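Local structure of putative fructosamine-3-kinase (Thermobifida fusca YX, 3F7W) at residues R138-W141 against P142-Y145; D194-N197 against G198-L201; R275-L278 against V279-R283. The protein probably acts as a small-molecule kinase of the fructosamine kinase type, though its own substrate is not established. One frame throughout, in Å; residues are numbered along the deposited sequence.

Contact 1 (R138-W141 against P142-Y145)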
ATOM      1  N   ARG A 138      -8.415   6.478  14.709  1.00 26.87           N
ATOM      2  CA  ARG A 138      -9.271   5.640  15.542  1.00 28.40           C
ATOM      3  C   ARG A 138      -8.398   4.831  16.489  1.00 29.11           C
ATOM      4  O   ARG A 138      -7.245   4.530  16.188  1.00 29.88           O
ATOM      5  CB  ARG A 138     -10.117   4.679  14.691  1.00 29.05           C
ATOM      6  CG  ARG A 138     -10.920   5.310  13.589  1.00 28.02           C
ATOM      7  CD  ARG A 138     -12.003   6.231  14.130  1.00 29.48           C
ATOM      8  NE  ARG A 138     -13.007   5.514  14.901  1.00 30.07           N
ATOM      9  CZ  ARG A 138     -14.095   4.937  14.392  1.00 32.52           C
ATOM     10  NH1 ARG A 138     -14.329   4.938  13.090  1.00 30.67           N
ATOM     11  NH2 ARG A 138     -14.942   4.330  15.189  1.00 30.76           N
ATOM     12  N   SER A 139      -8.958   4.460  17.630  1.00 29.36           N
ATOM     13  CA  SER A 139      -8.170   3.833  18.671  1.00 29.62           C
ATOM     14  C   SER A 139      -8.252   2.301  18.660  1.00 29.99           C
ATOM     15  O   SER A 139      -7.423   1.645  19.270  1.00 34.04           O
ATOM     16  CB  SER A 139      -8.625   4.376  20.035  1.00 30.06           C
ATOM     17  OG  SER A 139     -10.014   4.138  20.215  1.00 32.63           O
ATOM     18  N   THR A 140      -9.269   1.736  18.012  1.00 31.13           N
ATOM     19  CA  THR A 140      -9.508   0.292  18.025  1.00 30.29           C
ATOM     20  C   THR A 140      -9.663  -0.235  16.594  1.00 29.75           C
ATOM     21  O   THR A 140     -10.266   0.418  15.741  1.00 28.18           O
ATOM     22  CB  THR A 140     -10.762  -0.051  18.864  1.00 31.95           C
ATOM     23  OG1 THR A 140     -11.907   0.623  18.332  1.00 30.57           O
ATOM     24  CG2 THR A 140     -10.565   0.372  20.316  1.00 29.69           C
ATOM     25  N   TRP A 141      -9.109  -1.415  16.327  1.00 29.61           N
ATOM     26  CA  TRP A 141      -9.074  -1.917  14.960  1.00 29.16           C
ATOM     27  C   TRP A 141     -10.435  -2.341  14.361  1.00 27.79           C
ATOM     28  O   TRP A 141     -10.731  -1.979  13.216  1.00 28.26           O
ATOM     29  CB  TRP A 141      -8.013  -3.023  14.805  1.00 28.37           C
ATOM     30  CG  TRP A 141      -7.889  -3.470  13.386  1.00 28.79           C
ATOM     31  CD1 TRP A 141      -7.235  -2.846  12.397  1.00 27.40           C
ATOM     32  CD2 TRP A 141      -8.497  -4.623  12.812  1.00 27.48           C
ATOM     33  NE1 TRP A 141      -7.384  -3.532  11.211  1.00 27.21           N
ATOM     34  CE2 TRP A 141      -8.150  -4.638  11.444  1.00 30.98           C
ATOM     35  CE3 TRP A 141      -9.295  -5.648  13.320  1.00 28.17           C
ATOM     36  CZ2 TRP A 141      -8.577  -5.626  10.580  1.00 28.79           C
ATOM     37  CZ3 TRP A 141      -9.728  -6.634  12.454  1.00 28.27           C
ATOM     38  CH2 TRP A 141      -9.352  -6.618  11.091  1.00 30.24           C
ATOM     39  N   PRO A 142     -11.253  -3.122  15.098  1.00 28.48           N
ATOM     40  CA  PRO A 142     -12.488  -3.588  14.452  1.00 28.74           C
ATOM     41  C   PRO A 142     -13.363  -2.458  13.923  1.00 27.80           C
ATOM     42  O   PRO A 142     -13.865  -2.544  12.804  1.00 28.85           O
ATOM     43  CB  PRO A 142     -13.214  -4.370  15.580  1.00 26.43           C
ATOM     44  CG  PRO A 142     -12.113  -4.797  16.491  1.00 29.54           C
ATOM     45  CD  PRO A 142     -11.135  -3.642  16.472  1.00 29.54           C
ATOM     46  N   GLU A 143     -13.515  -1.396  14.708  1.00 26.62           N
ATOM     47  CA  GLU A 143     -14.293  -0.235  14.268  1.00 26.84           C
ATOM     48  C   GLU A 143     -13.652   0.487  13.073  1.00 26.35           C
ATOM     49  O   GLU A 143     -14.322   0.876  12.124  1.00 24.77           O
ATOM     50  CB  GLU A 143     -14.451   0.745  15.433  1.00 30.03           C
ATOM     51  CG  GLU A 143     -15.376   0.264  16.555  1.00 32.97           C
ATOM     52  CD  GLU A 143     -14.831  -0.894  17.410  1.00 39.82           C
ATOM     53  OE1 GLU A 143     -13.590  -1.120  17.509  1.00 32.12           O
ATOM     54  OE2 GLU A 143     -15.682  -1.583  18.013  1.00 40.47           O
ATOM     55  N   PHE A 144     -12.357   0.723  13.167  1.00 25.17           N
ATOM     56  CA  PHE A 144     -11.616   1.298  12.074  1.00 24.50           C
ATOM     57  C   PHE A 144     -11.779   0.481  10.779  1.00 25.55           C
ATOM     58  O   PHE A 144     -12.067   1.026   9.710  1.00 25.64           O
ATOM     59  CB  PHE A 144     -10.141   1.385  12.485  1.00 26.34           C
ATOM     60  CG  PHE A 144      -9.217   1.708  11.369  1.00 27.40           C
ATOM     61  CD1 PHE A 144      -9.165   2.989  10.843  1.00 28.92           C
ATOM     62  CD2 PHE A 144      -8.379   0.727  10.847  1.00 30.27           C
ATOM     63  CE1 PHE A 144      -8.307   3.278   9.799  1.00 31.53           C
ATOM     64  CE2 PHE A 144      -7.508   1.026   9.810  1.00 30.04           C
ATOM     65  CZ  PHE A 144      -7.480   2.298   9.293  1.00 29.16           C
ATOM     66  N   TYR A 145     -11.607  -0.836  10.875  1.00 24.78           N
ATOM     67  CA  TYR A 145     -11.625  -1.672   9.687  1.00 24.92           C
ATOM     68  C   TYR A 145     -13.025  -1.690   9.061  1.00 26.18           C
ATOM     69  O   TYR A 145     -13.181  -1.420   7.874  1.00 25.33           O
ATOM     70  CB  TYR A 145     -11.191  -3.080  10.049  1.00 26.28           C
ATOM     71  CG  TYR A 145     -10.877  -3.965   8.866  1.00 27.20           C
ATOM     72  CD1 TYR A 145      -9.876  -3.623   7.971  1.00 24.48           C
ATOM     73  CD2 TYR A 145     -11.550  -5.168   8.666  1.00 27.10           C
ATOM     74  CE1 TYR A 145      -9.550  -4.463   6.890  1.00 24.69           C
ATOM     75  CE2 TYR A 145     -11.230  -6.008   7.601  1.00 24.45           C
ATOM     76  CZ  TYR A 145     -10.232  -5.645   6.706  1.00 25.93           C
ATOM     77  OH  TYR A 145      -9.907  -6.455   5.637  1.00 25.54           O
TER

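Contact 2 (D194-N197 against G198-L201)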
ATOM      1  N   ASP A 194      -0.796  -1.175   0.577  1.00 26.93           N
ATOM      2  CA  ASP A 194      -1.044  -1.769  -0.740  1.00 27.52           C
ATOM      3  C   ASP A 194       0.108  -2.686  -1.159  1.00 24.49           C
ATOM      4  O   ASP A 194       0.654  -2.596  -2.289  1.00 25.46           O
ATOM      5  CB  ASP A 194      -1.273  -0.669  -1.776  1.00 29.66           C
ATOM      6  CG  ASP A 194      -1.924  -1.181  -3.057  1.00 36.50           C
ATOM      7  OD1 ASP A 194      -2.655  -2.202  -3.033  1.00 31.59           O
ATOM      8  OD2 ASP A 194      -1.699  -0.531  -4.097  1.00 31.95           O
ATOM      9  N   LEU A 195       0.486  -3.597  -0.251  1.00 24.51           N
ATOM     10  CA  LEU A 195       1.698  -4.364  -0.417  1.00 25.03           C
ATOM     11  C   LEU A 195       1.453  -5.679  -1.134  1.00 24.28           C
ATOM     12  O   LEU A 195       1.530  -6.761  -0.544  1.00 25.71           O
ATOM     13  CB  LEU A 195       2.383  -4.596   0.944  1.00 23.38           C
ATOM     14  CG  LEU A 195       3.851  -5.023   0.893  1.00 24.24           C
ATOM     15  CD1 LEU A 195       4.697  -3.884   0.304  1.00 25.18           C
ATOM     16  CD2 LEU A 195       4.351  -5.502   2.310  1.00 25.29           C
ATOM     17  N   TRP A 196       1.190  -5.590  -2.424  1.00 25.89           N
ATOM     18  CA  TRP A 196       1.158  -6.780  -3.303  1.00 26.39           C
ATOM     19  C   TRP A 196       2.455  -6.825  -4.112  1.00 27.90           C
ATOM     20  O   TRP A 196       3.247  -5.863  -4.090  1.00 27.34           O
ATOM     21  CB  TRP A 196      -0.103  -6.795  -4.188  1.00 26.71           C
ATOM     22  CG  TRP A 196      -0.106  -5.719  -5.227  1.00 26.12           C
ATOM     23  CD1 TRP A 196      -0.350  -4.407  -5.039  1.00 27.65           C
ATOM     24  CD2 TRP A 196       0.185  -5.891  -6.615  1.00 30.10           C
ATOM     25  NE1 TRP A 196      -0.246  -3.728  -6.244  1.00 29.79           N
ATOM     26  CE2 TRP A 196       0.079  -4.627  -7.226  1.00 28.73           C
ATOM     27  CE3 TRP A 196       0.486  -7.002  -7.407  1.00 27.13           C
ATOM     28  CZ2 TRP A 196       0.315  -4.436  -8.589  1.00 30.05           C
ATOM     29  CZ3 TRP A 196       0.711  -6.813  -8.756  1.00 30.61           C
ATOM     30  CH2 TRP A 196       0.611  -5.545  -9.336  1.00 28.75           C
ATOM     31  N   ASN A 197       2.685  -7.938  -4.818  1.00 25.92           N
ATOM     32  CA  ASN A 197       4.009  -8.228  -5.391  1.00 25.80           C
ATOM     33  C   ASN A 197       4.537  -7.146  -6.356  1.00 26.37           C
ATOM     34  O   ASN A 197       5.744  -6.909  -6.427  1.00 29.46           O
ATOM     35  CB  ASN A 197       4.049  -9.616  -6.075  1.00 23.31           C
ATOM     36  CG  ASN A 197       3.034  -9.742  -7.200  1.00 27.30           C
ATOM     37  OD1 ASN A 197       3.236  -9.191  -8.294  1.00 26.56           O
ATOM     38  ND2 ASN A 197       1.946 -10.455  -6.952  1.00 24.97           N
ATOM     39  N   GLY A 198       3.625  -6.465  -7.034  1.00 26.42           N
ATOM     40  CA  GLY A 198       3.988  -5.424  -7.996  1.00 27.82           C
ATOM     41  C   GLY A 198       4.496  -4.155  -7.328  1.00 27.86           C
ATOM     42  O   GLY A 198       5.070  -3.292  -7.986  1.00 27.02           O
ATOM     43  N   ASN A 199       4.283  -4.045  -6.028  1.00 26.69           N
ATOM     44  CA  ASN A 199       4.805  -2.918  -5.245  1.00 26.95           C
ATOM     45  C   ASN A 199       6.040  -3.293  -4.425  1.00 25.33           C
ATOM     46  O   ASN A 199       6.450  -2.549  -3.543  1.00 25.75           O
ATOM     47  CB  ASN A 199       3.687  -2.330  -4.374  1.00 26.85           C
ATOM     48  CG  ASN A 199       2.705  -1.477  -5.165  1.00 28.45           C
ATOM     49  OD1 ASN A 199       3.035  -0.967  -6.252  1.00 30.06           O
ATOM     50  ND2 ASN A 199       1.469  -1.337  -4.634  1.00 26.88           N
ATOM     51  N   VAL A 200       6.590  -4.467  -4.706  1.00 23.93           N
ATOM     52  CA  VAL A 200       7.853  -4.969  -4.137  1.00 25.32           C
ATOM     53  C   VAL A 200       8.871  -5.075  -5.267  1.00 29.58           C
ATOM     54  O   VAL A 200       8.702  -5.854  -6.227  1.00 29.39           O
ATOM     55  CB  VAL A 200       7.644  -6.325  -3.412  1.00 25.18           C
ATOM     56  CG1 VAL A 200       8.952  -6.850  -2.796  1.00 27.32           C
ATOM     57  CG2 VAL A 200       6.543  -6.154  -2.353  1.00 26.92           C
ATOM     58  N   LEU A 201       9.899  -4.248  -5.175  1.00 26.27           N
ATOM     59  CA  LEU A 201      10.991  -4.229  -6.133  1.00 27.12           C
ATOM     60  C   LEU A 201      12.206  -4.881  -5.500  1.00 27.90           C
ATOM     61  O   LEU A 201      12.813  -4.351  -4.563  1.00 26.51           O
ATOM     62  CB  LEU A 201      11.331  -2.804  -6.555  1.00 26.12           C
ATOM     63  CG  LEU A 201      10.184  -1.993  -7.161  1.00 30.49           C
ATOM     64  CD1 LEU A 201      10.733  -0.705  -7.740  1.00 33.82           C
ATOM     65  CD2 LEU A 201       9.439  -2.780  -8.217  1.00 36.11           C
TER

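Contact 3 (R275-L278 against V279-R283)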
ATOM      1  N   ARG A 275     -15.018 -10.405  -8.034  1.00 30.64           N
ATOM      2  CA  ARG A 275     -16.191 -10.714  -7.222  1.00 29.31           C
ATOM      3  C   ARG A 275     -16.145 -12.098  -6.589  1.00 28.43           C
ATOM      4  O   ARG A 275     -16.354 -12.237  -5.378  1.00 27.51           O
ATOM      5  CB  ARG A 275     -17.480 -10.566  -8.035  1.00 27.18           C
ATOM      6  CG  ARG A 275     -18.729 -10.938  -7.237  1.00 30.16           C
ATOM      7  CD  ARG A 275     -19.994 -10.964  -8.061  1.00 30.92           C
ATOM      8  NE  ARG A 275     -21.089 -11.518  -7.267  1.00 33.55           N
ATOM      9  CZ  ARG A 275     -21.354 -12.817  -7.137  1.00 37.58           C
ATOM     10  NH1 ARG A 275     -20.640 -13.734  -7.780  1.00 32.24           N
ATOM     11  NH2 ARG A 275     -22.352 -13.208  -6.361  1.00 38.45           N
ATOM     12  N   THR A 276     -15.928 -13.142  -7.387  1.00 28.01           N
ATOM     13  CA  THR A 276     -15.978 -14.480  -6.800  1.00 29.29           C
ATOM     14  C   THR A 276     -14.890 -14.650  -5.714  1.00 27.93           C
ATOM     15  O   THR A 276     -15.135 -15.272  -4.677  1.00 28.33           O
ATOM     16  CB  THR A 276     -15.936 -15.615  -7.852  1.00 29.45           C
ATOM     17  OG1 THR A 276     -14.705 -15.549  -8.566  1.00 38.23           O
ATOM     18  CG2 THR A 276     -17.091 -15.470  -8.829  1.00 30.16           C
ATOM     19  N   THR A 277     -13.722 -14.057  -5.918  1.00 28.45           N
ATOM     20  CA  THR A 277     -12.659 -14.143  -4.895  1.00 29.54           C
ATOM     21  C   THR A 277     -13.114 -13.435  -3.607  1.00 27.05           C
ATOM     22  O   THR A 277     -12.921 -13.932  -2.487  1.00 25.57           O
ATOM     23  CB  THR A 277     -11.345 -13.524  -5.369  1.00 32.48           C
ATOM     24  OG1 THR A 277     -10.940 -14.140  -6.597  1.00 40.36           O
ATOM     25  CG2 THR A 277     -10.244 -13.716  -4.303  1.00 29.21           C
ATOM     26  N   LEU A 278     -13.717 -12.268  -3.771  1.00 26.63           N
ATOM     27  CA  LEU A 278     -14.284 -11.562  -2.617  1.00 25.67           C
ATOM     28  C   LEU A 278     -15.271 -12.460  -1.868  1.00 24.91           C
ATOM     29  O   LEU A 278     -15.185 -12.610  -0.644  1.00 23.74           O
ATOM     30  CB  LEU A 278     -14.962 -10.262  -3.070  1.00 24.58           C
ATOM     31  CG  LEU A 278     -15.697  -9.514  -1.953  1.00 25.69           C
ATOM     32  CD1 LEU A 278     -14.755  -9.093  -0.833  1.00 24.23           C
ATOM     33  CD2 LEU A 278     -16.468  -8.349  -2.522  1.00 30.60           C
ATOM     34  N   VAL A 279     -16.210 -13.069  -2.600  1.00 25.96           N
ATOM     35  CA  VAL A 279     -17.226 -13.905  -1.972  1.00 26.73           C
ATOM     36  C   VAL A 279     -16.583 -15.081  -1.255  1.00 25.47           C
ATOM     37  O   VAL A 279     -16.902 -15.359  -0.104  1.00 23.18           O
ATOM     38  CB  VAL A 279     -18.290 -14.407  -2.979  1.00 27.94           C
ATOM     39  CG1 VAL A 279     -19.227 -15.455  -2.321  1.00 30.96           C
ATOM     40  CG2 VAL A 279     -19.073 -13.212  -3.534  1.00 25.60           C
ATOM     41  N   ASP A 280     -15.660 -15.749  -1.937  1.00 25.44           N
ATOM     42  CA  ASP A 280     -15.005 -16.931  -1.382  1.00 27.47           C
ATOM     43  C   ASP A 280     -14.231 -16.567  -0.111  1.00 26.02           C
ATOM     44  O   ASP A 280     -14.199 -17.334   0.853  1.00 23.59           O
ATOM     45  CB  ASP A 280     -14.045 -17.525  -2.407  1.00 27.08           C
ATOM     46  CG  ASP A 280     -14.760 -18.193  -3.589  1.00 37.81           C
ATOM     47  OD1 ASP A 280     -15.997 -18.377  -3.541  1.00 35.62           O
ATOM     48  OD2 ASP A 280     -14.066 -18.509  -4.580  1.00 38.82           O
ATOM     49  N   THR A 281     -13.587 -15.395  -0.138  1.00 26.18           N
ATOM     50  CA  THR A 281     -12.752 -14.931   0.990  1.00 26.17           C
ATOM     51  C   THR A 281     -13.618 -14.550   2.218  1.00 26.85           C
ATOM     52  O   THR A 281     -13.257 -14.836   3.369  1.00 25.85           O
ATOM     53  CB  THR A 281     -11.812 -13.777   0.524  1.00 26.46           C
ATOM     54  OG1 THR A 281     -11.023 -14.230  -0.586  1.00 28.37           O
ATOM     55  CG2 THR A 281     -10.870 -13.303   1.637  1.00 24.17           C
ATOM     56  N   ALA A 282     -14.752 -13.898   1.959  1.00 27.34           N
ATOM     57  CA  ALA A 282     -15.737 -13.587   2.986  1.00 25.87           C
ATOM     58  C   ALA A 282     -16.242 -14.873   3.634  1.00 26.03           C
ATOM     59  O   ALA A 282     -16.274 -14.988   4.855  1.00 24.32           O
ATOM     60  CB  ALA A 282     -16.907 -12.801   2.385  1.00 24.83           C
ATOM     61  N   ARG A 283     -16.629 -15.853   2.814  1.00 23.95           N
ATOM     62  CA  ARG A 283     -17.027 -17.155   3.353  1.00 27.01           C
ATOM     63  C   ARG A 283     -15.948 -17.796   4.225  1.00 27.91           C
ATOM     64  O   ARG A 283     -16.240 -18.333   5.298  1.00 27.25           O
ATOM     65  CB  ARG A 283     -17.407 -18.103   2.220  1.00 26.49           C
ATOM     66  CG  ARG A 283     -18.756 -17.778   1.670  1.00 31.15           C
ATOM     67  CD  ARG A 283     -19.061 -18.521   0.410  1.00 35.50           C
ATOM     68  NE  ARG A 283     -20.461 -18.303   0.085  1.00 42.77           N
ATOM     69  CZ  ARG A 283     -20.977 -18.399  -1.136  1.00 48.20           C
ATOM     70  NH1 ARG A 283     -20.217 -18.735  -2.180  1.00 53.41           N
ATOM     71  NH2 ARG A 283     -22.273 -18.165  -1.313  1.00 47.03           N
TER
HETATM   72  O   HOH W   1     -11.355 -17.421  -5.459  1.00 52.04           O

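Contact 1 (R138-W141 against P142-Y145)
Thr140 OG1 gives its hydrogen to Glu143 OE1 across 2.6 Å, coming in from above the carboxylate plane, 45° out of it. Thr140 holds the N-cap position, yet its hydroxyl goes to this carboxylate and caps no backbone N-H. Glu143 reaches it by folding back at its second torsion (chi2 70°), which turns OE1 toward the threonine. Nearer the backbone, Arg138 NH2 lies 3.6 Å from Glu143 CB, and the two side chains cross at about a right angle. The guanidinium therefore meets the aliphatic part of Glu143; its salt bridge is with Glu147, one turn on, and Gln148 takes a further bond from NH1. Arg138 CG lies at the edge of the Phe144 ring, 4.0 Å from CD1, and bends at the next two torsions turn the guanidinium back toward Glu143.

This is the N-terminal turn of helix 141-159 in a kinase-like fold. The backbone enters it through a weak bond from Phe144 N to Thr140 O, then a short one from Tyr145 N to Trp141 O (2.7 Å), nearly along the C=O axis. Across the same turn the Trp141 and Tyr145 side chains lie side by side, pointing the same way. Their rings form an offset stack, with the tyrosine ring and the six-membered tryptophan ring 4.5 Å apart at their centroids and tilted by 23°. Trp141 CZ2 sits over the tyrosine face, 3.3 Å from Tyr145 CG, while Tyr145 CB makes a CH-pi contact over the tryptophan face. Trp141 CD1 meets Phe144 CD2 at 4.1 Å. Beyond the stack, Tyr145 OH bonds to Leu257 O and His261 N of helix 251-270, and the edge-to-face partner of the indole is His218.

Contact 2 (D194-N197 against G198-L201)
Asn199 ND2 donates to Asp194 O at 2.8 Å, almost straight (172°) and within both the carbonyl and the amide plane; a second, weak bond runs from ND2 to Asp194 OD2. The loop matches the HGD-x4-N catalytic-loop pattern of kinase-like folds, in whose relatives the aspartate serves catalysis and the asparagine binds metal, so these two residues probably play similar parts here. An unidentified ligand lies about 7 Å from the Asn199 side chain.

Around this pair, Trp196 swings its indole over Gly198, with CG wedged between its own backbone N and C (chi1 69°). Gly198 CA stands 3.6 Å from the centroid of the six-membered ring, a CH-pi contact over the face. With an alanine at Trp196 the indole face over Gly198 is gone, which would probably open a gap there and leave the glycine without its CH-pi partner.

Further out, backbone bonds shape the turn: Asn199 N to Trp196 O, then Val200 N to Asn197 O, while Leu195 centres an inverse gamma turn. Asn197 ND2 ties the loop to Gly230 O. The apolar end of the loop closes where Leu195 CD1 touches Val200 CG2 at 4.0 Å.

Contact 3 (R275-L278 against V279-R283)
Thr277 and Thr281 stand one turn apart on helix 275-286, near the C-terminus of the chain, their side chains side by side and pointing the same way. The backbone bonds here are the regular i to i+4 set: Val279 N to Arg275 O, Asp280 N to Thr276 O, Thr281 N to Thr277 O and Ala282 N to Leu278 O, all 2.8 to 2.9 Å long.

Among side-chain polar bonds, Thr281 OG1 donates to Thr277 O at 2.7 Å, so that carbonyl is gripped twice, by N and OG1 from opposite faces of its plane. With OG1 anti to its own carbonyl carbon (chi1 -56°), the hydroxyl turns back along the helix and is satisfied within it, which suits a residue packed against Pro256, Leu260 and Leu263 of helix 251-270. On the exposed side a water donates to Asp280 OD2 at 3.1 Å and reaches Thr277 OG1 through a long, weak contact.

A third kind of contact sets methyls against guanidinium faces. Val279 CG2 lies over the centre of the Arg275 guanidinium, 4.3 Å from CZ, while Arg275 NE is held by a salt bridge to Asp167 of helix 165-176. The other methyl of Val279 meets a second arginine: CG1 comes 3.4 Å from Arg283 NH1, over one face of that flat group, offset toward its rim.

In the fold
Contact 2 lies closest to the centre of the chain, about 8 Å from it, against about 18 Å for contact 1 and 21 Å for contact 3, though all three are only partly buried. None touches another. Contacts 1 and 3 share a neighbour: both pack against helix 251-270 and both meet Leu260, through Tyr145 and Thr281. Their chemistry follows their place. The start of helix 141-159 buries stacked rings and turns its charged groups outward; helix 275-286 buries aliphatic groups and one internally bonded hydroxyl, while water serves its outer side. Residues 194-201 instead form a loop leading into strand 200-203, held by backbone turns and by the Asn199 amide, consistent with a kinase active site.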